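Local coordinates for B-agarase (Agarivorans gilvus, PDB 5Z6P), which hydrolyses agar polysaccharide as a beta-agarase of glycoside hydrolase family 50, at residues H234-H239 and V742-M747; L674-F679 and N731-F736; L305-L310 and Y714-D719; G667-G672 and Q694-Y699. All coordinates share one frame; numbering follows the deposited sequence.

How the interactions relate
Interactions 2, 3 and 4 are buried in the catalytic barrel, whereas interaction 1 is partly buried and lies nearer the surface. Interaction 3 joins the ends of strands 299-305 and 709-714 through backbone hydrogen bonds and apolar packing. In interaction 4 segments 667-672 and 694-699 meet through aromatic and apolar contacts, with no hydrogen bond between them. The loops that follow strands 664-668 and 709-714 meet in interaction 2, by ring packing and one bridging water. Interaction 1 instead relies on a glutamine amide that grips backbone at the start of helix 745-762. Tyr744 links interaction 1 to interaction 2, its N bonding Phe736 O, and Phe715 N bonds Phe669 O between interactions 3 and 4.

Interaction 1: H234-H239 and V742-M747; sequences HAQKIH and VPYQPM
The N-terminal end of helix 745-762 is the fold element gripped here: the carboxamide of Gln236, from the linker between strand 199-210 and helix 241-255, reads the backbone at the helix start. OE1 of Gln236 accepts the amide of Gln745 at 2.9 Å, with the N-H lying in the carbonyl plane and on a lone pair. Tyr744 holds the N-cap position, and the amides of a first helical turn have no carbonyl of an earlier turn to bind, which is why a side-chain acceptor suits the place. The other end of the same amide is used too: NE2 of Gln236 donates to Pro743 O at 3.0 Å, a more bent bond whose acceptor stands out of the amide plane. Two bonds in opposite senses fix the rotation of the group, a job for which glutamine, with donor and acceptor on one flat end, is well suited. Gln236 is the third residue of a type I turn, His234 to Lys237, and its chain runs extended beyond CG to span the gap. Val742 flanks the grip with both branches: CG1 packs 3.8 Å from the amide nitrogen Gln236 NE2, while CG2 makes the apolar contact, meeting Ile238 CG1 at 3.7 Å.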
# COMPACT_ATOMS: atom_id res chain seq x y z
N HIS A 234 8.69 -20.35 -14.11
CA HIS A 234 8.45 -20.51 -12.69
C HIS A 234 7.44 -21.62 -12.51
O HIS A 234 6.74 -21.98 -13.46
CB HIS A 234 7.99 -19.18 -12.04
CG HIS A 234 6.60 -18.76 -12.42
ND1 HIS A 234 5.48 -19.19 -11.73
CD2 HIS A 234 6.14 -17.96 -13.41
CE1 HIS A 234 4.40 -18.68 -12.29
NE2 HIS A 234 4.78 -17.94 -13.32
N ALA A 235 7.36 -22.14 -11.29
CA ALA A 235 6.63 -23.37 -11.00
C ALA A 235 5.18 -23.44 -11.49
O ALA A 235 4.71 -24.51 -11.87
CB ALA A 235 6.65 -23.63 -9.50
N GLN A 236 4.46 -22.33 -11.47
CA GLN A 236 3.05 -22.41 -11.85
C GLN A 236 2.74 -21.61 -13.12
O GLN A 236 1.59 -21.29 -13.38
CB GLN A 236 2.16 -21.96 -10.68
CG GLN A 236 2.25 -22.90 -9.47
CD GLN A 236 1.31 -22.50 -8.34
OE1 GLN A 236 1.70 -21.79 -7.41
NE2 GLN A 236 0.07 -22.94 -8.42
N LYS A 237 3.76 -21.33 -13.92
CA LYS A 237 3.54 -20.66 -15.21
C LYS A 237 2.65 -21.50 -16.16
O LYS A 237 2.74 -22.72 -16.19
CB LYS A 237 4.87 -20.34 -15.88
CG LYS A 237 4.72 -19.69 -17.23
CD LYS A 237 6.05 -19.28 -17.79
CE LYS A 237 5.89 -18.75 -19.19
NZ LYS A 237 7.16 -18.22 -19.72
N ILE A 238 1.76 -20.82 -16.89
CA ILE A 238 0.89 -21.46 -17.87
C ILE A 238 1.52 -21.38 -19.26
O ILE A 238 1.86 -20.30 -19.72
CB ILE A 238 -0.52 -20.81 -17.91
CG1 ILE A 238 -1.32 -21.15 -16.64
CG2 ILE A 238 -1.30 -21.25 -19.13
CD1 ILE A 238 -1.71 -22.58 -16.51
N HIS A 239 1.64 -22.52 -19.94
CA HIS A 239 2.32 -22.58 -21.25
C HIS A 239 1.42 -22.76 -22.46
O HIS A 239 1.87 -22.62 -23.59
CB HIS A 239 3.36 -23.70 -21.26
CG HIS A 239 4.33 -23.63 -20.12
ND1 HIS A 239 4.13 -24.31 -18.94
CD2 HIS A 239 5.48 -22.94 -19.97
CE1 HIS A 239 5.13 -24.06 -18.11
NE2 HIS A 239 5.96 -23.23 -18.71
N VAL A 742 -4.22 -18.31 -11.91
CA VAL A 742 -3.74 -19.48 -11.19
C VAL A 742 -3.32 -19.10 -9.76
O VAL A 742 -2.39 -18.33 -9.58
CB VAL A 742 -2.55 -20.17 -11.89
CG1 VAL A 742 -2.09 -21.37 -11.08
CG2 VAL A 742 -2.92 -20.59 -13.30
N PRO A 743 -3.97 -19.69 -8.75
CA PRO A 743 -3.60 -19.42 -7.35
C PRO A 743 -2.16 -19.83 -7.01
O PRO A 743 -1.78 -20.96 -7.25
CB PRO A 743 -4.60 -20.26 -6.56
CG PRO A 743 -5.77 -20.43 -7.49
CD PRO A 743 -5.15 -20.56 -8.85
N TYR A 744 -1.37 -18.89 -6.48
CA TYR A 744 -0.04 -19.20 -5.99
C TYR A 744 -0.17 -20.16 -4.80
O TYR A 744 -0.84 -19.85 -3.82
CB TYR A 744 0.71 -17.93 -5.57
CG TYR A 744 1.17 -17.03 -6.71
CD1 TYR A 744 2.28 -17.36 -7.47
CD2 TYR A 744 0.50 -15.85 -7.00
CE1 TYR A 744 2.72 -16.54 -8.49
CE2 TYR A 744 0.94 -15.01 -8.02
CZ TYR A 744 2.04 -15.37 -8.77
OH TYR A 744 2.48 -14.57 -9.78
N GLN A 745 0.46 -21.32 -4.88
CA GLN A 745 0.19 -22.36 -3.89
C GLN A 745 0.62 -22.02 -2.46
O GLN A 745 -0.12 -22.32 -1.53
CB GLN A 745 0.83 -23.69 -4.31
CG GLN A 745 0.25 -24.88 -3.57
CD GLN A 745 -1.26 -24.97 -3.70
OE1 GLN A 745 -1.80 -24.96 -4.81
NE2 GLN A 745 -1.95 -25.07 -2.58
N PRO A 746 1.80 -21.42 -2.27
CA PRO A 746 2.12 -21.11 -0.87
C PRO A 746 1.22 -20.01 -0.26
O PRO A 746 1.08 -20.00 0.95
CB PRO A 746 3.58 -20.63 -0.94
CG PRO A 746 4.11 -21.16 -2.24
CD PRO A 746 2.93 -21.13 -3.17
N MET A 747 0.63 -19.13 -1.07
CA MET A 747 -0.30 -18.14 -0.53
C MET A 747 -1.56 -18.85 -0.06
O MET A 747 -2.01 -18.65 1.07
CB MET A 747 -0.65 -17.06 -1.57
CG MET A 747 0.54 -16.24 -2.02
SD MET A 747 1.49 -15.48 -0.68
CE MET A 747 0.33 -14.19 -0.16

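Interaction 2: L674-F679 and N731-F736; sequences LDSGFF and NYNIGF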
# COMPACT_ATOMS: atom_id res chain seq x y z
N LEU A 674 10.13 -11.83 -6.79
CA LEU A 674 10.50 -11.57 -8.17
C LEU A 674 10.68 -12.86 -8.96
O LEU A 674 11.10 -12.83 -10.10
CB LEU A 674 11.78 -10.74 -8.25
CG LEU A 674 11.78 -9.32 -7.67
CD1 LEU A 674 13.17 -8.72 -7.70
CD2 LEU A 674 10.79 -8.46 -8.42
N ASP A 675 10.37 -14.00 -8.34
CA ASP A 675 10.62 -15.27 -9.00
C ASP A 675 9.44 -15.72 -9.87
O ASP A 675 9.48 -16.79 -10.45
CB ASP A 675 10.98 -16.36 -7.96
CG ASP A 675 9.85 -16.66 -6.98
OD1 ASP A 675 9.01 -15.77 -6.77
OD2 ASP A 675 9.80 -17.78 -6.42
N SER A 676 8.40 -14.90 -9.99
CA SER A 676 7.35 -15.22 -10.97
C SER A 676 7.42 -14.24 -12.14
O SER A 676 6.45 -14.02 -12.83
CB SER A 676 5.95 -15.21 -10.32
OG SER A 676 5.61 -13.93 -9.80
N GLY A 677 8.59 -13.65 -12.33
CA GLY A 677 8.89 -12.90 -13.53
C GLY A 677 8.49 -11.44 -13.54
O GLY A 677 8.35 -10.86 -14.59
N PHE A 678 8.31 -10.87 -12.36
CA PHE A 678 7.92 -9.47 -12.20
C PHE A 678 9.15 -8.59 -12.14
O PHE A 678 10.24 -9.07 -11.92
CB PHE A 678 7.06 -9.30 -10.92
CG PHE A 678 5.62 -9.61 -11.14
CD1 PHE A 678 5.21 -10.91 -11.40
CD2 PHE A 678 4.67 -8.60 -11.11
CE1 PHE A 678 3.89 -11.20 -11.63
CE2 PHE A 678 3.35 -8.87 -11.34
CZ PHE A 678 2.94 -10.17 -11.60
N PHE A 679 8.96 -7.30 -12.36
CA PHE A 679 10.05 -6.35 -12.24
C PHE A 679 10.07 -5.63 -10.89
O PHE A 679 11.00 -4.90 -10.60
CB PHE A 679 9.98 -5.32 -13.37
CG PHE A 679 10.00 -5.92 -14.75
CD1 PHE A 679 11.15 -6.50 -15.25
CD2 PHE A 679 8.86 -5.89 -15.55
CE1 PHE A 679 11.18 -7.05 -16.53
CE2 PHE A 679 8.88 -6.44 -16.83
CZ PHE A 679 10.04 -7.02 -17.32
N ASN A 731 2.77 -2.42 -10.44
CA ASN A 731 3.27 -3.57 -11.19
C ASN A 731 3.92 -4.64 -10.33
O ASN A 731 4.97 -5.19 -10.68
CB ASN A 731 4.27 -3.09 -12.26
CG ASN A 731 5.44 -2.33 -11.67
OD1 ASN A 731 5.40 -1.91 -10.52
ND2 ASN A 731 6.50 -2.17 -12.45
N TYR A 732 3.28 -4.95 -9.20
CA TYR A 732 3.86 -5.77 -8.16
C TYR A 732 3.38 -7.20 -8.23
O TYR A 732 2.22 -7.46 -8.51
CB TYR A 732 3.49 -5.23 -6.76
CG TYR A 732 3.68 -3.76 -6.53
CD1 TYR A 732 4.63 -3.03 -7.24
CD2 TYR A 732 2.93 -3.10 -5.57
CE1 TYR A 732 4.80 -1.69 -7.01
CE2 TYR A 732 3.10 -1.74 -5.32
CZ TYR A 732 4.05 -1.05 -6.05
OH TYR A 732 4.25 0.29 -5.84
N ASN A 733 4.27 -8.13 -7.90
CA ASN A 733 3.86 -9.50 -7.67
C ASN A 733 3.19 -9.64 -6.31
O ASN A 733 3.79 -10.13 -5.39
CB ASN A 733 5.08 -10.46 -7.77
CG ASN A 733 4.78 -11.86 -7.29
OD1 ASN A 733 5.58 -12.46 -6.57
ND2 ASN A 733 3.62 -12.38 -7.64
N ILE A 734 1.92 -9.23 -6.20
CA ILE A 734 1.24 -9.26 -4.90
C ILE A 734 -0.05 -10.07 -4.86
O ILE A 734 -0.71 -10.14 -3.84
CB ILE A 734 0.90 -7.83 -4.43
CG1 ILE A 734 0.07 -7.09 -5.49
CG2 ILE A 734 2.18 -7.11 -4.07
CD1 ILE A 734 -0.63 -5.86 -4.97
N GLY A 735 -0.39 -10.72 -5.96
CA GLY A 735 -1.64 -11.44 -6.00
C GLY A 735 -1.66 -12.76 -5.26
O GLY A 735 -0.62 -13.40 -5.04
N PHE A 736 -2.85 -13.18 -4.88
CA PHE A 736 -3.11 -14.56 -4.53
C PHE A 736 -3.19 -15.43 -5.78
O PHE A 736 -2.85 -16.61 -5.74
CB PHE A 736 -4.39 -14.69 -3.72
CG PHE A 736 -4.14 -14.89 -2.26
CD1 PHE A 736 -3.56 -13.88 -1.51
CD2 PHE A 736 -4.43 -16.10 -1.65
CE1 PHE A 736 -3.30 -14.07 -0.17
CE2 PHE A 736 -4.17 -16.30 -0.31
CZ PHE A 736 -3.60 -15.28 0.43
O HOH W 1 6.55 -6.07 -12.87
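Phe678 and Asn733 make the main apolar contact, a CH-pi interaction. CB of Asn733 sits over one face of the phenyl ring, 3.7 Å from its centroid, and the two side chains cross at about a right angle. Chi1 of Asn733 near 169° carries CG on past the ring, so that its methylene packs while the amide continues toward polar neighbours. Around the same ring come backbone groups: Asn731 O lies near the ring plane at its edge, 3.5 Å from Phe678 CD2, where the slightly positive C-H rim suits a carbonyl, and Tyr732 O approaches Phe678 CE2 obliquely at 3.4 Å. Polar contact is indirect. Water 1 accepts from Phe679 N at 2.8 Å and donates to Asn731 O at 2.8 Å, bridging the two backbones. Ser676 OG and Asn733 ND2 are close, but their angle is too poor for a hydrogen bond; Ser676 OG bonds Tyr744 OH, and the Asn733 amide is held by Gln689, Asp719 and the backbone N of Ala673. Asn733 is also the centre of an inverse gamma turn. The arrangement is that of two neighbouring beta-alpha loops, following strands 664-668 and 709-714, that pack together at the C-terminal end of a (beta/alpha)8 barrel.

Interaction 3: L305-L310 and Y714-D719; sequences LDIIRL and YFQYID
Two unusual backbone torsions lie where Ile307 and Gln716 meet: Ile307 has positive phi and psi, in the left-handed region, and the peptide bond before Gln716 is cis. Chi1 of Tyr717, -174°, points its ring back along the partner segment, where CD1 meets Leu305 CD1 at 3.7 Å and CD2, on the opposite flank of the ring, lies near Ile308 CG2, both carbons approaching obliquely from the same side of the ring plane. In Gln716 CG takes the place between backbone N and carbonyl carbon, and the chain then runs straight to lay OE1 alongside Ile307, 3.6 Å from CG1. The backbones are joined by two hydrogen bonds. Asp306 N donates to Tyr714 O at 2.8 Å in an almost linear bond of 172°, and Asp306 O accepts Tyr717 N at 3.0 Å, the donor sitting nearly in line with the carbonyl. Leu305 and Tyr714 form a parallel beta bridge, so this is where strands 299-305 and 709-714, the first and last of the (beta/alpha)8 barrel, close the cylinder. A non-proline cis peptide just after the last strand is a recurring feature of clan GH-A glycosidases, to which family 50 belongs. Beyond the bridge, Phe715 turns its ring edge to Asp306 OD2, while its CE2 meets Ile307 CG1 at 3.6 Å; a branched aliphatic fills the space beside a ring well. The other carboxylate oxygen of Asp306, OD1, accepts Asn435 N. Where the chains diverge, water 2 donates to Ile307 O and accepts from Ile718 N at 2.7 Å.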
# COMPACT_ATOMS: atom_id res chain seq x y z
N LEU A 305 -9.56 -10.86 0.97
CA LEU A 305 -8.74 -10.15 -0.00
C LEU A 305 -9.44 -8.91 -0.56
O LEU A 305 -10.66 -8.88 -0.67
CB LEU A 305 -8.37 -11.07 -1.17
CG LEU A 305 -7.94 -12.51 -0.81
CD1 LEU A 305 -7.67 -13.32 -2.09
CD2 LEU A 305 -6.71 -12.50 0.08
N ASP A 306 -8.66 -7.90 -0.88
CA ASP A 306 -9.16 -6.70 -1.51
C ASP A 306 -9.20 -6.84 -3.03
O ASP A 306 -8.56 -7.72 -3.60
CB ASP A 306 -8.29 -5.51 -1.13
CG ASP A 306 -8.28 -5.23 0.35
OD1 ASP A 306 -9.32 -5.44 1.03
OD2 ASP A 306 -7.21 -4.83 0.82
N ILE A 307 -9.96 -5.95 -3.67
CA ILE A 307 -10.05 -5.84 -5.12
C ILE A 307 -10.56 -7.14 -5.74
O ILE A 307 -9.84 -7.83 -6.44
CB ILE A 307 -8.69 -5.46 -5.74
CG1 ILE A 307 -8.04 -4.31 -4.96
CG2 ILE A 307 -8.87 -5.09 -7.22
CD1 ILE A 307 -8.65 -2.94 -5.23
N ILE A 308 -11.81 -7.47 -5.48
CA ILE A 308 -12.43 -8.62 -6.10
C ILE A 308 -13.32 -8.11 -7.24
O ILE A 308 -14.53 -8.02 -7.14
CB ILE A 308 -13.19 -9.45 -5.07
CG1 ILE A 308 -12.22 -9.80 -3.93
CG2 ILE A 308 -13.74 -10.72 -5.71
CD1 ILE A 308 -12.84 -10.36 -2.72
N ARG A 309 -12.65 -7.78 -8.34
CA ARG A 309 -13.24 -7.10 -9.47
C ARG A 309 -12.19 -7.09 -10.58
O ARG A 309 -11.03 -7.46 -10.33
CB ARG A 309 -13.65 -5.67 -9.10
CG ARG A 309 -12.48 -4.76 -8.75
CD ARG A 309 -12.96 -3.36 -8.33
NE ARG A 309 -11.88 -2.39 -8.30
CZ ARG A 309 -11.99 -1.16 -7.79
NH1 ARG A 309 -13.15 -0.77 -7.28
NH2 ARG A 309 -10.96 -0.34 -7.80
N LEU A 310 -12.57 -6.67 -11.78
CA LEU A 310 -11.66 -6.70 -12.93
C LEU A 310 -11.02 -5.35 -13.22
O LEU A 310 -9.99 -5.28 -13.89
CB LEU A 310 -12.39 -7.19 -14.18
CG LEU A 310 -12.86 -8.63 -14.23
CD1 LEU A 310 -13.11 -9.02 -15.67
CD2 LEU A 310 -11.88 -9.58 -13.56
N TYR A 714 -6.05 -8.50 2.77
CA TYR A 714 -4.85 -8.59 1.97
C TYR A 714 -5.04 -7.93 0.60
O TYR A 714 -6.00 -8.20 -0.12
CB TYR A 714 -4.43 -10.07 1.81
CG TYR A 714 -3.17 -10.27 0.99
CD1 TYR A 714 -3.22 -10.25 -0.41
CD2 TYR A 714 -1.94 -10.45 1.59
CE1 TYR A 714 -2.09 -10.41 -1.16
CE2 TYR A 714 -0.80 -10.62 0.83
CZ TYR A 714 -0.89 -10.61 -0.54
OH TYR A 714 0.23 -10.75 -1.31
N PHE A 715 -4.10 -7.07 0.24
CA PHE A 715 -4.16 -6.37 -1.04
C PHE A 715 -3.14 -7.04 -1.97
O PHE A 715 -1.96 -6.76 -1.84
CB PHE A 715 -3.86 -4.87 -0.85
CG PHE A 715 -4.22 -4.01 -2.04
CD1 PHE A 715 -3.46 -4.02 -3.19
CD2 PHE A 715 -5.31 -3.15 -1.99
CE1 PHE A 715 -3.77 -3.22 -4.28
CE2 PHE A 715 -5.63 -2.34 -3.08
CZ PHE A 715 -4.85 -2.37 -4.22
N GLN A 716 -3.56 -7.87 -2.91
CA GLN A 716 -4.91 -7.95 -3.44
C GLN A 716 -5.14 -9.36 -4.02
O GLN A 716 -4.23 -10.17 -4.04
CB GLN A 716 -5.12 -6.89 -4.54
CG GLN A 716 -4.08 -7.03 -5.65
CD GLN A 716 -4.21 -6.02 -6.78
OE1 GLN A 716 -5.15 -5.24 -6.83
NE2 GLN A 716 -3.25 -6.04 -7.71
N TYR A 717 -6.36 -9.63 -4.48
CA TYR A 717 -6.74 -10.93 -5.06
C TYR A 717 -5.80 -11.33 -6.21
O TYR A 717 -5.19 -12.39 -6.18
CB TYR A 717 -8.17 -10.85 -5.57
CG TYR A 717 -8.81 -12.12 -6.08
CD1 TYR A 717 -8.35 -13.38 -5.70
CD2 TYR A 717 -9.91 -12.06 -6.92
CE1 TYR A 717 -8.95 -14.53 -6.15
CE2 TYR A 717 -10.53 -13.20 -7.39
CZ TYR A 717 -10.03 -14.45 -6.99
OH TYR A 717 -10.63 -15.61 -7.44
N ILE A 718 -5.68 -10.44 -7.18
CA ILE A 718 -5.01 -10.70 -8.46
C ILE A 718 -3.66 -10.00 -8.56
O ILE A 718 -3.55 -8.84 -8.17
CB ILE A 718 -5.92 -10.24 -9.64
CG1 ILE A 718 -7.30 -10.90 -9.54
CG2 ILE A 718 -5.26 -10.50 -10.99
CD1 ILE A 718 -8.38 -10.14 -10.25
N ASP A 719 -2.63 -10.69 -9.05
CA ASP A 719 -1.38 -10.04 -9.44
C ASP A 719 -1.64 -8.71 -10.18
O ASP A 719 -2.57 -8.64 -10.99
CB ASP A 719 -0.56 -10.97 -10.35
CG ASP A 719 0.53 -11.75 -9.60
OD1 ASP A 719 0.76 -11.46 -8.41
OD2 ASP A 719 1.17 -12.63 -10.23
O HOH W 2 -7.08 -8.17 -7.31

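Interaction 4: G667-G672 and Q694-Y699; sequences GEFHFG and QMFERY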
# COMPACT_ATOMS: atom_id res chain seq x y z
N GLY A 667 -6.76 -2.87 6.71
CA GLY A 667 -7.42 -2.80 5.41
C GLY A 667 -6.61 -3.36 4.26
O GLY A 667 -7.17 -3.82 3.28
N GLU A 668 -5.29 -3.32 4.39
CA GLU A 668 -4.35 -3.71 3.34
C GLU A 668 -3.01 -4.12 3.92
O GLU A 668 -2.50 -3.50 4.85
CB GLU A 668 -4.11 -2.55 2.37
CG GLU A 668 -5.32 -2.10 1.57
CD GLU A 668 -5.06 -0.84 0.78
OE1 GLU A 668 -3.90 -0.59 0.44
OE2 GLU A 668 -6.02 -0.10 0.52
N PHE A 669 -2.42 -5.16 3.32
CA PHE A 669 -1.02 -5.54 3.52
C PHE A 669 -0.67 -6.50 2.40
O PHE A 669 -1.55 -7.11 1.80
CB PHE A 669 -0.77 -6.19 4.89
CG PHE A 669 -1.34 -7.57 5.03
CD1 PHE A 669 -2.68 -7.77 5.28
CD2 PHE A 669 -0.51 -8.68 4.97
CE1 PHE A 669 -3.20 -9.05 5.42
CE2 PHE A 669 -1.00 -9.96 5.11
CZ PHE A 669 -2.35 -10.15 5.34
N HIS A 670 0.62 -6.66 2.11
CA HIS A 670 0.99 -7.71 1.18
C HIS A 670 2.44 -8.12 1.24
O HIS A 670 3.26 -7.52 1.93
CB HIS A 670 0.61 -7.32 -0.27
CG HIS A 670 1.37 -6.16 -0.84
ND1 HIS A 670 0.77 -5.21 -1.64
CD2 HIS A 670 2.67 -5.81 -0.76
CE1 HIS A 670 1.67 -4.32 -2.02
NE2 HIS A 670 2.83 -4.67 -1.50
N PHE A 671 2.73 -9.16 0.47
CA PHE A 671 4.08 -9.65 0.27
C PHE A 671 4.29 -10.07 -1.19
O PHE A 671 3.49 -10.82 -1.74
CB PHE A 671 4.35 -10.81 1.23
CG PHE A 671 4.24 -10.42 2.67
CD1 PHE A 671 5.24 -9.71 3.28
CD2 PHE A 671 3.10 -10.73 3.40
CE1 PHE A 671 5.12 -9.34 4.60
CE2 PHE A 671 2.99 -10.36 4.72
CZ PHE A 671 4.00 -9.66 5.31
N GLY A 672 5.34 -9.56 -1.82
CA GLY A 672 5.70 -9.97 -3.16
C GLY A 672 7.12 -10.48 -3.35
O GLY A 672 7.97 -10.35 -2.47
N GLN A 694 5.02 -17.76 3.78
CA GLN A 694 5.55 -17.70 5.15
C GLN A 694 5.35 -16.31 5.75
O GLN A 694 4.93 -16.16 6.91
CB GLN A 694 7.04 -18.07 5.19
CG GLN A 694 7.36 -19.56 4.99
CD GLN A 694 8.84 -19.82 4.67
OE1 GLN A 694 9.54 -18.94 4.18
NE2 GLN A 694 9.30 -21.03 4.94
N MET A 695 5.63 -15.28 4.97
CA MET A 695 5.52 -13.94 5.51
C MET A 695 4.05 -13.56 5.71
O MET A 695 3.74 -12.82 6.63
CB MET A 695 6.25 -12.93 4.62
CG MET A 695 7.76 -13.17 4.64
SD MET A 695 8.71 -12.04 3.62
CE MET A 695 8.64 -10.55 4.63
N PHE A 696 3.17 -14.07 4.85
CA PHE A 696 1.74 -13.86 5.02
C PHE A 696 1.32 -14.40 6.40
O PHE A 696 0.61 -13.73 7.16
CB PHE A 696 0.94 -14.55 3.92
CG PHE A 696 -0.56 -14.47 4.09
CD1 PHE A 696 -1.23 -15.39 4.89
CD2 PHE A 696 -1.29 -13.48 3.45
CE1 PHE A 696 -2.60 -15.32 5.06
CE2 PHE A 696 -2.67 -13.40 3.61
CZ PHE A 696 -3.33 -14.32 4.42
N GLU A 697 1.78 -15.60 6.71
CA GLU A 697 1.41 -16.23 7.97
C GLU A 697 1.95 -15.45 9.15
O GLU A 697 1.23 -15.22 10.11
CB GLU A 697 1.90 -17.68 8.02
CG GLU A 697 1.52 -18.38 9.29
CD GLU A 697 1.61 -19.89 9.18
OE1 GLU A 697 2.40 -20.39 8.36
OE2 GLU A 697 0.87 -20.57 9.92
N ARG A 698 3.21 -15.04 9.07
CA ARG A 698 3.83 -14.28 10.15
C ARG A 698 3.07 -12.97 10.41
O ARG A 698 2.83 -12.60 11.56
CB ARG A 698 5.29 -13.98 9.84
CG ARG A 698 6.25 -15.15 10.08
CD ARG A 698 7.70 -14.70 9.87
NE ARG A 698 8.39 -15.61 8.97
CZ ARG A 698 9.20 -15.23 8.00
NH1 ARG A 698 9.45 -13.94 7.79
NH2 ARG A 698 9.76 -16.14 7.23
N TYR A 699 2.70 -12.28 9.35
CA TYR A 699 1.88 -11.07 9.47
C TYR A 699 0.61 -11.41 10.21
O TYR A 699 0.30 -10.78 11.21
CB TYR A 699 1.55 -10.46 8.11
CG TYR A 699 0.91 -9.06 8.17
CD1 TYR A 699 -0.42 -8.88 8.55
CD2 TYR A 699 1.64 -7.93 7.82
CE1 TYR A 699 -1.00 -7.58 8.59
CE2 TYR A 699 1.07 -6.64 7.87
CZ TYR A 699 -0.23 -6.48 8.24
OH TYR A 699 -0.75 -5.20 8.26
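Tyr699 N donates to Met695 O at 3.0 Å within the helix, and the same oxygen stands above the plane of the Phe671 ring, near its rim, 3.2 Å from Phe671 CE2. Met695 CB covers one face of this ring, a CH-pi contact centred over it, 3.6 Å from the centroid. The bend at the end of the methionine chain folds CE back to Phe671 CE1, 3.7 Å away, while the sulfur stands obliquely off the ring in a Met-aromatic contact; a flexible thioether fits itself to a flat neighbour. Tyr699 CB approaches the edge of Phe671, near the ring plane. These residues belong to a beta-alpha-beta unit of the (beta/alpha)8 barrel, in which helix 689-704 lies between the parallel neighbours 664-668 and 709-714. Just past the end of strand 664-668, Phe669 leaves the backbone toward the helix and, with CG between backbone N and carbonyl carbon (chi1 71°), lays its ring in an offset stack on Tyr699, centroids 3.9 Å apart and planes at 8°. Its CZ also meets Phe696 CE2 at 3.7 Å, the rings tilted 34°, and the three make an aromatic cluster. Large flat rings suit this buried interface, where no hydrogen bond joins the two segments; Phe671 O bonds Arg692 instead, a turn earlier in the helix. Phe669 also packs edge-to-face with Tyr714, and the Tyr699 hydroxyl bonds Tyr644 O.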